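Local coordinates for polysaccharide deacetylase-like protein (Bacillus anthracis, PDB 4V33), which is a putative zinc-binding polysaccharide deacetylase, one of two such proteins required for osmotic stability and cell shape maintenance in this bacterium, at residues A[145-150]-A[198-203]; A[202-207]-A[228-233]; A[213-218]-A[256-261]. One frame throughout, in Å; residues are numbered along the deposited sequence.

All three contacts belong to the parallel sheet of the deacetylase domain and the helices packed on it. Contacts 1 and 2 share strand 199-206, which lies between strands 146-149 and 230-234. Their centres are about 8 Å apart. Contact 3 sets helix 211-221 against the start of strand 259-263, the next neighbour of 230-234. Its centre is about 8 Å from that of contact 2 and about 13 Å from that of contact 1. Along the chain, contact 1 closes on the strand where contact 2 opens, and the segments of contacts 2 and 3 alternate. Contact 2 carries Asp206 of the zinc site, contact 1 lies beside it, and contact 3 packs the connecting helix farther off.

Contact 1: residues A[145-150]-A[198-203]; sequences PVLMYH and KPIFVT. With ACT (acetate ion), chain E; ACT (acetate ion), chain C.
Thr203 and Leu147 meet through hydrogen bonds between two parallel strands, 146-149 and 199-203. CB of Thr203 lies 3.4 Å from Leu147 O. From there the side chain forks. OG1 sits between the backbone N and the carbonyl carbon (chi1 80°), and this brings it to 2.7 Å from Leu147 O, to which it donates. The other branch, CG2, meets Val146 CG1 at 3.8 Å. Thr203 N also donates to Leu147 O, so one carbonyl oxygen takes two bonds from one residue. Arg343 is a further hydrogen-bond partner of Thr203 OG1.

Three further backbone bonds join the strands. Phe201 N donates to Pro145 O at 3.0 Å, Leu147 N to Phe201 O, and Tyr149 N to Thr203 O at 2.9 Å. The last of these oxygens also lies at the edge of the Tyr149 ring.

On the face that carries Leu147 and Val202 the packing is apolar. Leu147 CD1 touches Ile200 CD1 at 3.7 Å and, less closely, Val202 CG2. Val202 CG1 meets Tyr149 CE2 at 4.0 Å. Helices 167-179 and 352-359 cover this face, and Tyr149 OH is hydrogen-bonded to Gln173. On its other side, strand 146-149 pairs with strand 341-345. Parallel strands backed by helices in this way are characteristic of the barrel-like beta/alpha fold of polysaccharide deacetylases.

Contact 2: residues A[202-207]-A[228-233]; sequences VTFDDG and PVATEY. With ZN (zinc ion), chain D.
Val202 and Thr231 start the backbone pairing of parallel strands 202-206 and 230-233. Thr231 N donates to Val202 O, Phe204 N to Thr231 O, Tyr233 N to Phe204 O at 2.8 Å, and Asp206 N to Tyr233 O at 2.8 Å. Glu232 bends at chi2 (71°), and its OE2 accepts a weak bond from Gly207 N at 2.9 Å, just past the last backbone pair. A water takes the N-H of Val202 and also lies beside Val229 O.

Side chains pack on both faces. On one, Ala230 CB lies at the edge of the Phe204 ring, 3.8 Å from CE1. On the other, Tyr233 CE2 meets Thr203 CB at 3.6 Å, and Thr231 CG2 sits over the centre of the tyrosine ring.

Among polar contacts, Asp205 OD1 comes to 3.2 Å from Tyr233 CD2, its carboxylate plane 78° from the ring. Asp205 OD2 forms a salt bridge with Arg343.

The metal contact closes the strand. Asp206 OD1 binds zinc at 2.1 Å, and a zinc-bound water donates to Asp206 OD2. His264 and His268 also bind the metal. Two strands joined through helix 211-221 form a beta-alpha-beta unit; its first strand ends in Asp206 of the Asp-His-His zinc site of polysaccharide deacetylases.

Contact 3: residues A[213-218]-A[256-261]; sequences NAFHVL and SGIFSM
Phe215 turns the edge of its ring toward Ser256, whose CB and OG both lie near the ring plane. The closest pair is Phe215 CE1 and Ser256 OG, 3.4 Å apart. Phe259 approaches the same ring obliquely. Its CE1 reaches Phe215 CB at 3.8 Å, while Leu218 CD1 comes obliquely to the Phe259 ring, 4.3 Å from CZ. This is helix-on-sheet packing in the beta/alpha fold of the deacetylase domain: helix 211-221 lies against the loop after helix 247-255 and the start of strand 259-263.

Phe215 CG is anti to the backbone N (chi1 174°), which directs it toward segment 256-261. Ile258 touches both helix residues with two branches. CD1 meets Phe215 CE1 at 4.1 Å, and CG2 meets Leu218 CD1 at 3.9 Å. The contact is thus apolar apart from the serine hydroxyl. Met253 and Ala230 add to the packing around Phe259, while from helix 167-179 Phe170 touches Ala214 and Val217, and Met174 touches Leu218.

Gly257, with positive phi, is the first residue to leave helical angles after helix 247-255. Across it runs an ST turn: Ser256 OG, also hydrogen-bonded to Met253 O, accepts from Ile258 N at 3.0 Å, with an N-H...O angle of 157°.

Contact 1: residues A[145-150]-A[198-203]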
loop_
_atom_site.group_PDB
_atom_site.type_symbol
_atom_site.label_atom_id
_atom_site.label_comp_id
_atom_site.label_asym_id
_atom_site.label_seq_id
_atom_site.Cartn_x
_atom_site.Cartn_y
_atom_site.Cartn_z
ATOM N N PRO A 145 -2.080 5.631 -3.106
ATOM C CA PRO A 145 -2.316 6.826 -2.291
ATOM C C PRO A 145 -2.226 6.480 -0.814
ATOM O O PRO A 145 -2.762 5.462 -0.363
ATOM C CB PRO A 145 -3.736 7.258 -2.666
ATOM C CG PRO A 145 -4.372 6.048 -3.315
ATOM C CD PRO A 145 -3.266 5.189 -3.858
ATOM N N VAL A 146 -1.544 7.345 -0.073
ATOM C CA VAL A 146 -1.391 7.192 1.364
ATOM C C VAL A 146 -2.048 8.415 1.999
ATOM O O VAL A 146 -1.489 9.511 1.986
ATOM C CB VAL A 146 0.092 7.081 1.760
ATOM C CG1 VAL A 146 0.231 6.896 3.272
ATOM C CG2 VAL A 146 0.748 5.920 1.006
ATOM N N LEU A 147 -3.262 8.223 2.509
ATOM C CA LEU A 147 -4.043 9.329 3.076
ATOM C C LEU A 147 -3.520 9.746 4.437
ATOM O O LEU A 147 -3.131 8.904 5.249
ATOM C CB LEU A 147 -5.497 8.904 3.233
ATOM C CG LEU A 147 -6.253 8.608 1.935
ATOM C CD1 LEU A 147 -7.557 7.856 2.218
ATOM C CD2 LEU A 147 -6.562 9.928 1.234
ATOM N N MET A 148 -3.531 11.055 4.691
ATOM C CA MET A 148 -3.117 11.591 5.979
ATOM C C MET A 148 -4.264 12.342 6.659
ATOM O O MET A 148 -4.704 13.397 6.174
ATOM C CB MET A 148 -1.932 12.530 5.813
ATOM C CG MET A 148 -1.509 13.194 7.128
ATOM S SD MET A 148 -0.087 14.271 6.956
ATOM C CE MET A 148 -0.688 15.387 5.692
ATOM N N TYR A 149 -4.744 11.770 7.760
ATOM C CA TYR A 149 -5.701 12.420 8.650
ATOM C C TYR A 149 -5.034 12.819 9.953
ATOM O O TYR A 149 -3.960 12.310 10.294
ATOM C CB TYR A 149 -6.837 11.462 8.981
ATOM C CG TYR A 149 -7.757 11.138 7.831
ATOM C CD1 TYR A 149 -8.850 11.960 7.547
ATOM C CD2 TYR A 149 -7.562 10.015 7.045
ATOM C CE1 TYR A 149 -9.709 11.678 6.518
ATOM C CE2 TYR A 149 -8.420 9.721 5.997
ATOM C CZ TYR A 149 -9.495 10.546 5.742
ATOM O OH TYR A 149 -10.339 10.240 4.705
ATOM N N HIS A 150 -5.659 13.746 10.675
ATOM C CA HIS A 150 -5.239 14.101 12.021
ATOM C C HIS A 150 -6.383 13.885 13.006
ATOM O O HIS A 150 -6.575 12.769 13.485
ATOM C CB HIS A 150 -4.711 15.532 12.060
ATOM C CG HIS A 150 -3.340 15.666 11.483
ATOM N ND1 HIS A 150 -3.097 15.666 10.125
ATOM C CD2 HIS A 150 -2.128 15.755 12.083
ATOM C CE1 HIS A 150 -1.795 15.780 9.915
ATOM N NE2 HIS A 150 -1.186 15.823 11.085
ATOM N N LYS A 198 -6.935 -1.543 -6.425
ATOM C CA LYS A 198 -6.998 -0.200 -5.844
ATOM C C LYS A 198 -6.460 -0.115 -4.415
ATOM O O LYS A 198 -7.196 0.228 -3.483
ATOM C CB LYS A 198 -8.441 0.311 -5.894
ATOM C CG LYS A 198 -9.001 0.444 -7.299
ATOM C CD LYS A 198 -10.401 1.049 -7.252
ATOM C CE LYS A 198 -11.027 1.091 -8.623
ATOM N NZ LYS A 198 -12.356 1.764 -8.570
ATOM N N PRO A 199 -5.175 -0.437 -4.231
ATOM C CA PRO A 199 -4.571 -0.342 -2.898
ATOM C C PRO A 199 -4.593 1.087 -2.375
ATOM O O PRO A 199 -4.421 2.032 -3.143
ATOM C CB PRO A 199 -3.118 -0.775 -3.147
ATOM C CG PRO A 199 -2.881 -0.457 -4.605
ATOM C CD PRO A 199 -4.191 -0.819 -5.261
ATOM N N ILE A 200 -4.813 1.239 -1.075
ATOM C CA ILE A 200 -4.798 2.551 -0.446
ATOM C C ILE A 200 -4.451 2.393 1.033
ATOM O O ILE A 200 -4.818 1.390 1.652
ATOM C CB ILE A 200 -6.156 3.275 -0.641
ATOM C CG1 ILE A 200 -6.072 4.729 -0.163
ATOM C CG2 ILE A 200 -7.305 2.516 0.051
ATOM C CD1 ILE A 200 -7.196 5.609 -0.747
ATOM N N PHE A 201 -3.725 3.367 1.574
ATOM C CA PHE A 201 -3.345 3.367 2.981
ATOM C C PHE A 201 -4.016 4.531 3.683
ATOM O O PHE A 201 -3.761 5.686 3.352
ATOM C CB PHE A 201 -1.822 3.511 3.127
ATOM C CG PHE A 201 -1.069 2.247 2.832
ATOM C CD1 PHE A 201 -1.047 1.720 1.552
ATOM C CD2 PHE A 201 -0.380 1.585 3.835
ATOM C CE1 PHE A 201 -0.357 0.545 1.274
ATOM C CE2 PHE A 201 0.313 0.417 3.563
ATOM C CZ PHE A 201 0.323 -0.103 2.291
ATOM N N VAL A 202 -4.890 4.226 4.634
ATOM C CA VAL A 202 -5.469 5.257 5.481
ATOM C C VAL A 202 -4.556 5.412 6.698
ATOM O O VAL A 202 -4.295 4.430 7.405
ATOM C CB VAL A 202 -6.880 4.871 5.947
ATOM C CG1 VAL A 202 -7.467 5.956 6.852
ATOM C CG2 VAL A 202 -7.793 4.614 4.733
ATOM N N THR A 203 -4.053 6.627 6.923
ATOM C CA THR A 203 -3.185 6.878 8.084
ATOM C C THR A 203 -3.659 8.078 8.892
ATOM O O THR A 203 -4.261 9.016 8.349
ATOM C CB THR A 203 -1.672 7.079 7.716
ATOM O OG1 THR A 203 -1.441 8.414 7.241
ATOM C CG2 THR A 203 -1.206 6.064 6.672
HETATM C C ACT E . -12.482 5.254 -8.287
HETATM O O ACT E . -12.319 5.975 -7.281
HETATM O OXT ACT E . -11.600 4.392 -8.481
HETATM C CH3 ACT E . -13.660 5.416 -9.202
HETATM C C ACT C . 2.578 15.656 11.168
HETATM O O ACT C . 1.544 15.061 11.572
HETATM O OXT ACT C . 3.052 16.581 11.880
HETATM C CH3 ACT C . 3.228 15.279 9.877
#

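Contact 2: residues A[202-207]-A[228-233]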
loop_
_atom_site.group_PDB
_atom_site.type_symbol
_atom_site.label_atom_id
_atom_site.label_comp_id
_atom_site.label_asym_id
_atom_site.label_seq_id
_atom_site.Cartn_x
_atom_site.Cartn_y
_atom_site.Cartn_z
ATOM N N VAL A 202 -4.890 4.226 4.634
ATOM C CA VAL A 202 -5.469 5.257 5.481
ATOM C C VAL A 202 -4.556 5.412 6.698
ATOM O O VAL A 202 -4.295 4.430 7.405
ATOM C CB VAL A 202 -6.880 4.871 5.947
ATOM C CG1 VAL A 202 -7.467 5.956 6.852
ATOM C CG2 VAL A 202 -7.793 4.614 4.733
ATOM N N THR A 203 -4.053 6.627 6.923
ATOM C CA THR A 203 -3.185 6.878 8.084
ATOM C C THR A 203 -3.659 8.078 8.892
ATOM O O THR A 203 -4.261 9.016 8.349
ATOM C CB THR A 203 -1.672 7.079 7.716
ATOM O OG1 THR A 203 -1.441 8.414 7.241
ATOM C CG2 THR A 203 -1.206 6.064 6.672
ATOM N N PHE A 204 -3.345 8.037 10.185
ATOM C CA PHE A 204 -3.680 9.087 11.143
ATOM C C PHE A 204 -2.423 9.488 11.875
ATOM O O PHE A 204 -1.640 8.622 12.292
ATOM C CB PHE A 204 -4.673 8.560 12.179
ATOM C CG PHE A 204 -5.968 8.108 11.595
ATOM C CD1 PHE A 204 -6.120 6.802 11.164
ATOM C CD2 PHE A 204 -7.039 8.985 11.478
ATOM C CE1 PHE A 204 -7.317 6.360 10.611
ATOM C CE2 PHE A 204 -8.245 8.551 10.923
ATOM C CZ PHE A 204 -8.382 7.235 10.490
ATOM N N ASP A 205 -2.246 10.791 12.056
ATOM C CA ASP A 205 -1.086 11.298 12.781
ATOM C C ASP A 205 -1.448 11.792 14.167
ATOM O O ASP A 205 -2.366 12.611 14.315
ATOM C CB ASP A 205 -0.424 12.452 12.019
ATOM C CG ASP A 205 0.381 11.980 10.818
ATOM O OD1 ASP A 205 0.279 10.801 10.442
ATOM O OD2 ASP A 205 1.127 12.804 10.251
ATOM N N ASP A 206 -0.701 11.272 15.145
ATOM C CA ASP A 206 -0.500 11.795 16.512
ATOM C C ASP A 206 -1.028 10.911 17.637
ATOM O O ASP A 206 -0.452 10.897 18.731
ATOM C CB ASP A 206 -0.992 13.237 16.740
ATOM C CG ASP A 206 -0.281 14.265 15.869
ATOM O OD1 ASP A 206 0.670 13.938 15.103
ATOM O OD2 ASP A 206 -0.703 15.438 15.968
ATOM N N GLY A 207 -2.107 10.180 17.389
ATOM C CA GLY A 207 -2.713 9.377 18.434
ATOM C C GLY A 207 -3.656 10.169 19.321
ATOM O O GLY A 207 -3.716 9.949 20.529
ATOM N N PRO A 228 -11.845 -3.104 6.547
ATOM C CA PRO A 228 -10.994 -1.921 6.655
ATOM C C PRO A 228 -9.845 -2.113 7.627
ATOM O O PRO A 228 -9.977 -2.807 8.639
ATOM C CB PRO A 228 -11.950 -0.855 7.195
ATOM C CG PRO A 228 -12.945 -1.655 8.010
ATOM C CD PRO A 228 -13.134 -2.938 7.244
ATOM N N VAL A 229 -8.716 -1.503 7.283
ATOM C CA VAL A 229 -7.582 -1.378 8.193
ATOM C C VAL A 229 -7.017 0.029 8.065
ATOM O O VAL A 229 -7.306 0.738 7.098
ATOM C CB VAL A 229 -6.469 -2.411 7.904
ATOM C CG1 VAL A 229 -6.955 -3.827 8.203
ATOM C CG2 VAL A 229 -5.982 -2.287 6.472
ATOM N N ALA A 230 -6.219 0.446 9.045
ATOM C CA ALA A 230 -5.612 1.766 9.011
ATOM C C ALA A 230 -4.382 1.804 9.896
ATOM O O ALA A 230 -4.202 0.939 10.753
ATOM C CB ALA A 230 -6.621 2.838 9.477
ATOM N N THR A 231 -3.544 2.811 9.674
ATOM C CA THR A 231 -2.322 3.005 10.458
ATOM C C THR A 231 -2.477 4.229 11.356
ATOM O O THR A 231 -2.909 5.287 10.903
ATOM C CB THR A 231 -1.121 3.238 9.532
ATOM O OG1 THR A 231 -0.923 2.076 8.713
ATOM C CG2 THR A 231 0.149 3.514 10.332
ATOM N N GLU A 232 -2.131 4.074 12.631
ATOM C CA GLU A 232 -2.098 5.193 13.557
ATOM C C GLU A 232 -0.641 5.442 13.889
ATOM O O GLU A 232 0.048 4.530 14.341
ATOM C CB GLU A 232 -2.849 4.842 14.843
ATOM C CG GLU A 232 -2.755 5.920 15.928
ATOM C CD GLU A 232 -3.561 7.145 15.570
ATOM O OE1 GLU A 232 -4.800 7.000 15.433
ATOM O OE2 GLU A 232 -2.964 8.234 15.404
ATOM N N TYR A 233 -0.166 6.659 13.649
ATOM C CA TYR A 233 1.193 7.015 14.029
ATOM C C TYR A 233 1.139 7.728 15.377
ATOM O O TYR A 233 0.756 8.888 15.463
ATOM C CB TYR A 233 1.809 7.934 12.989
ATOM C CG TYR A 233 2.065 7.354 11.606
ATOM C CD1 TYR A 233 3.089 6.436 11.388
ATOM C CD2 TYR A 233 1.322 7.786 10.508
ATOM C CE1 TYR A 233 3.355 5.943 10.110
ATOM C CE2 TYR A 233 1.579 7.307 9.232
ATOM C CZ TYR A 233 2.605 6.402 9.041
ATOM O OH TYR A 233 2.872 5.942 7.778
HETATM ZN ZN ZN D . 2.087 14.943 13.853
HETATM O O HOH W 1 -5.653 1.589 5.142
HETATM O O HOH W 2 -2.515 2.310 6.474
HETATM O O HOH W 3 0.856 16.566 13.799
#

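Contact 3: residues A[213-218]-A[256-261]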
loop_
_atom_site.group_PDB
_atom_site.type_symbol
_atom_site.label_atom_id
_atom_site.label_comp_id
_atom_site.label_asym_id
_atom_site.label_seq_id
_atom_site.Cartn_x
_atom_site.Cartn_y
_atom_site.Cartn_z
ATOM N N ASN A 213 -13.107 7.818 17.320
ATOM C CA ASN A 213 -14.242 8.044 16.417
ATOM C C ASN A 213 -14.019 7.393 15.056
ATOM O O ASN A 213 -14.946 6.815 14.480
ATOM C CB ASN A 213 -14.509 9.538 16.216
ATOM C CG ASN A 213 -14.964 10.223 17.486
ATOM O OD1 ASN A 213 -15.637 9.623 18.327
ATOM N ND2 ASN A 213 -14.596 11.491 17.634
ATOM N N ALA A 214 -12.793 7.493 14.540
ATOM C CA ALA A 214 -12.451 6.845 13.277
ATOM C C ALA A 214 -12.556 5.332 13.407
ATOM O O ALA A 214 -13.097 4.663 12.535
ATOM C CB ALA A 214 -11.054 7.249 12.823
ATOM N N PHE A 215 -12.031 4.803 14.509
ATOM C CA PHE A 215 -12.139 3.386 14.827
ATOM C C PHE A 215 -13.593 2.909 14.782
ATOM O O PHE A 215 -13.917 1.916 14.125
ATOM C CB PHE A 215 -11.508 3.158 16.211
ATOM C CG PHE A 215 -11.670 1.765 16.750
ATOM C CD1 PHE A 215 -11.331 0.655 15.988
ATOM C CD2 PHE A 215 -12.126 1.572 18.047
ATOM C CE1 PHE A 215 -11.474 -0.622 16.498
ATOM C CE2 PHE A 215 -12.270 0.293 18.565
ATOM C CZ PHE A 215 -11.939 -0.805 17.790
ATOM N N HIS A 216 -14.470 3.625 15.473
ATOM C CA HIS A 216 -15.880 3.257 15.507
ATOM C C HIS A 216 -16.541 3.320 14.131
ATOM O O HIS A 216 -17.379 2.481 13.808
ATOM C CB HIS A 216 -16.626 4.137 16.509
ATOM C CG HIS A 216 -16.184 3.934 17.924
ATOM N ND1 HIS A 216 -16.233 4.933 18.870
ATOM C CD2 HIS A 216 -15.688 2.842 18.553
ATOM C CE1 HIS A 216 -15.779 4.469 20.021
ATOM N NE2 HIS A 216 -15.441 3.202 19.856
ATOM N N VAL A 217 -16.166 4.307 13.322
ATOM C CA VAL A 217 -16.698 4.416 11.963
ATOM C C VAL A 217 -16.245 3.219 11.131
ATOM O O VAL A 217 -17.030 2.620 10.391
ATOM C CB VAL A 217 -16.249 5.727 11.291
ATOM C CG1 VAL A 217 -16.456 5.666 9.784
ATOM C CG2 VAL A 217 -16.992 6.922 11.898
ATOM N N LEU A 218 -14.971 2.861 11.257
ATOM C CA LEU A 218 -14.461 1.701 10.533
ATOM C C LEU A 218 -15.117 0.383 10.977
ATOM O O LEU A 218 -15.401 -0.491 10.146
ATOM C CB LEU A 218 -12.933 1.637 10.625
ATOM C CG LEU A 218 -12.206 2.781 9.909
ATOM C CD1 LEU A 218 -10.694 2.680 10.157
ATOM C CD2 LEU A 218 -12.518 2.774 8.412
ATOM N N SER A 256 -8.821 -5.566 17.435
ATOM C CA SER A 256 -9.924 -5.640 16.472
ATOM C C SER A 256 -9.454 -6.102 15.100
ATOM O O SER A 256 -10.265 -6.491 14.260
ATOM C CB SER A 256 -10.590 -4.272 16.311
ATOM O OG SER A 256 -9.751 -3.382 15.584
ATOM N N GLY A 257 -8.148 -6.027 14.870
ATOM C CA GLY A 257 -7.582 -6.331 13.570
ATOM C C GLY A 257 -7.617 -5.150 12.617
ATOM O O GLY A 257 -7.129 -5.244 11.493
ATOM N N ILE A 258 -8.190 -4.034 13.059
ATOM C CA ILE A 258 -8.330 -2.872 12.188
ATOM C C ILE A 258 -7.074 -2.002 12.172
ATOM O O ILE A 258 -6.630 -1.569 11.116
ATOM C CB ILE A 258 -9.589 -2.027 12.543
ATOM C CG1 ILE A 258 -10.855 -2.860 12.302
ATOM C CG2 ILE A 258 -9.644 -0.745 11.713
ATOM C CD1 ILE A 258 -12.140 -2.166 12.740
ATOM N N PHE A 259 -6.486 -1.746 13.335
ATOM C CA PHE A 259 -5.371 -0.814 13.374
ATOM C C PHE A 259 -3.988 -1.436 13.440
ATOM O O PHE A 259 -3.755 -2.415 14.147
ATOM C CB PHE A 259 -5.538 0.187 14.516
ATOM C CG PHE A 259 -6.396 1.358 14.156
ATOM C CD1 PHE A 259 -7.769 1.288 14.295
ATOM C CD2 PHE A 259 -5.831 2.526 13.655
ATOM C CE1 PHE A 259 -8.575 2.360 13.943
ATOM C CE2 PHE A 259 -6.631 3.602 13.299
ATOM C CZ PHE A 259 -8.009 3.516 13.455
ATOM N N SER A 260 -3.089 -0.828 12.679
ATOM C CA SER A 260 -1.659 -1.056 12.816
ATOM C C SER A 260 -1.110 0.161 13.559
ATOM O O SER A 260 -1.238 1.290 13.089
ATOM C CB SER A 260 -1.023 -1.146 11.437
ATOM O OG SER A 260 0.384 -1.276 11.529
ATOM N N MET A 261 -0.513 -0.066 14.726
ATOM C CA MET A 261 -0.070 1.033 15.580
ATOM C C MET A 261 1.419 1.254 15.367
ATOM O O MET A 261 2.240 0.398 15.690
ATOM C CB MET A 261 -0.370 0.710 17.047
ATOM C CG MET A 261 -0.178 1.871 18.019
ATOM S SD MET A 261 -1.424 3.172 17.835
ATOM C CE MET A 261 -2.838 2.155 17.554
#